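Side-chain contact in MTH169 (Methanobacterium thermoautotrophicum, PDB 1GTD), which is a small alpha/beta protein of the phosphoribosylformylglycinamidine synthase family that forms a four-chain assembly: residues A21-E24 against R25-L29. Residues are numbered along the deposited sequence; the frame is centred on the assembly and turned at random.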
loop_
_atom_site.group_PDB
_atom_site.type_symbol
_atom_site.label_atom_id
_atom_site.label_comp_id
_atom_site.label_asym_id
_atom_site.label_seq_id
_atom_site.Cartn_x
_atom_site.Cartn_y
_atom_site.Cartn_z
ATOM N N ALA B 21 5.863 -3.699 10.634
ATOM C CA ALA B 21 6.480 -3.020 11.766
ATOM C C ALA B 21 5.586 -1.880 12.253
ATOM O O ALA B 21 5.442 -1.654 13.455
ATOM C CB ALA B 21 7.853 -2.483 11.366
ATOM N N THR B 22 4.985 -1.167 11.313
ATOM C CA THR B 22 4.115 -0.053 11.662
ATOM C C THR B 22 2.875 -0.513 12.442
ATOM O O THR B 22 2.510 0.066 13.469
ATOM C CB THR B 22 3.703 0.704 10.392
ATOM O OG1 THR B 22 4.870 1.298 9.809
ATOM C CG2 THR B 22 2.695 1.783 10.710
ATOM N N ILE B 23 2.239 -1.570 11.961
ATOM C CA ILE B 23 1.061 -2.110 12.617
ATOM C C ILE B 23 1.385 -2.544 14.045
ATOM O O ILE B 23 0.708 -2.156 14.995
ATOM C CB ILE B 23 0.533 -3.326 11.857
ATOM C CG1 ILE B 23 -0.052 -2.897 10.510
ATOM C CG2 ILE B 23 -0.490 -4.046 12.687
ATOM C CD1 ILE B 23 -0.516 -4.061 9.651
ATOM N N GLU B 24 2.426 -3.351 14.190
ATOM C CA GLU B 24 2.824 -3.860 15.494
ATOM C C GLU B 24 3.056 -2.757 16.510
ATOM O O GLU B 24 2.540 -2.818 17.626
ATOM C CB GLU B 24 4.089 -4.710 15.360
ATOM C CG GLU B 24 4.492 -5.405 16.641
ATOM C CD GLU B 24 5.544 -6.480 16.416
ATOM O OE1 GLU B 24 5.291 -7.409 15.614
ATOM O OE2 GLU B 24 6.621 -6.400 17.049
ATOM N N ARG B 25 3.836 -1.753 16.129
ATOM C CA ARG B 25 4.122 -0.641 17.022
ATOM C C ARG B 25 2.851 0.102 17.418
ATOM O O ARG B 25 2.645 0.421 18.593
ATOM C CB ARG B 25 5.093 0.337 16.363
ATOM C CG ARG B 25 5.185 1.676 17.084
ATOM C CD ARG B 25 6.458 2.431 16.727
ATOM N NE ARG B 25 6.568 3.663 17.504
ATOM C CZ ARG B 25 5.830 4.747 17.284
ATOM N NH1 ARG B 25 4.933 4.751 16.306
ATOM N NH2 ARG B 25 5.981 5.824 18.042
ATOM N N ALA B 26 2.007 0.380 16.431
ATOM C CA ALA B 26 0.761 1.089 16.669
ATOM C C ALA B 26 -0.105 0.293 17.624
ATOM O O ALA B 26 -0.731 0.863 18.516
ATOM C CB ALA B 26 0.029 1.310 15.356
ATOM N N LEU B 27 -0.142 -1.027 17.444
ATOM C CA LEU B 27 -0.941 -1.872 18.325
ATOM C C LEU B 27 -0.406 -1.783 19.750
ATOM O O LEU B 27 -1.161 -1.578 20.694
ATOM C CB LEU B 27 -0.941 -3.335 17.840
ATOM C CG LEU B 27 -1.691 -3.621 16.522
ATOM C CD1 LEU B 27 -1.718 -5.123 16.235
ATOM C CD2 LEU B 27 -3.122 -3.069 16.603
ATOM N N ALA B 28 0.904 -1.934 19.906
ATOM C CA ALA B 28 1.519 -1.857 21.225
ATOM C C ALA B 28 1.082 -0.576 21.927
ATOM O O ALA B 28 0.699 -0.600 23.094
ATOM C CB ALA B 28 3.038 -1.894 21.096
ATOM N N LEU B 29 1.133 0.542 21.207
ATOM C CA LEU B 29 0.749 1.835 21.765
ATOM C C LEU B 29 -0.731 1.895 22.157
ATOM O O LEU B 29 -1.105 2.523 23.150
ATOM C CB LEU B 29 1.044 2.941 20.753
ATOM C CG LEU B 29 2.499 3.154 20.376
ATOM C CD1 LEU B 29 2.575 4.125 19.230
ATOM C CD2 LEU B 29 3.259 3.682 21.573
#
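I23 and L27 sit one turn apart on helix 18-30 and run alongside each other from the same face of the helix. Methyl CG2 of I23 meets CD1 of L27 at 3.9 Å, and CG of L27 is almost as near. Chi1 of I23 is -69°, which sets CG1 beside the backbone N and leaves CG2 anti to it, on the side of L27. L27 turns CG back beside its own backbone N, over the carbonyl of I23. That carbonyl also accepts the hydrogen bond from L27 N to I23 O, 2.8 Å, one of four successive i to i+4 bonds. The others run from R25 N to A21 O, from A26 N to T22 O (3.0 Å) and from A28 N to E24 O (2.9 Å). CB of the buried A26 rests 3.4 Å from T22 O.

The polar flank is looser. E24 is extended beyond CG, and its OE1 hydrogen-bonds to T37 OG1. R25 extends from CG to NE and also leaves the first turn. Within 25-29, CD1 of L29 sits 3.7 Å above one face of the R25 guanidinium, nearer its border than its centre. R25 NH1 hydrogen-bonds to Q64 O of the second subunit, and L29, though exposed, packs on the same Q64.

The helix follows strand 3-11, the middle strand of the antiparallel sheet, and leads into strands 34-35 and 37-47. Its I23 and L27 ridge packs on L67 and M62 of the third subunit, while A21, T22 and R25 lie against N69 of the second.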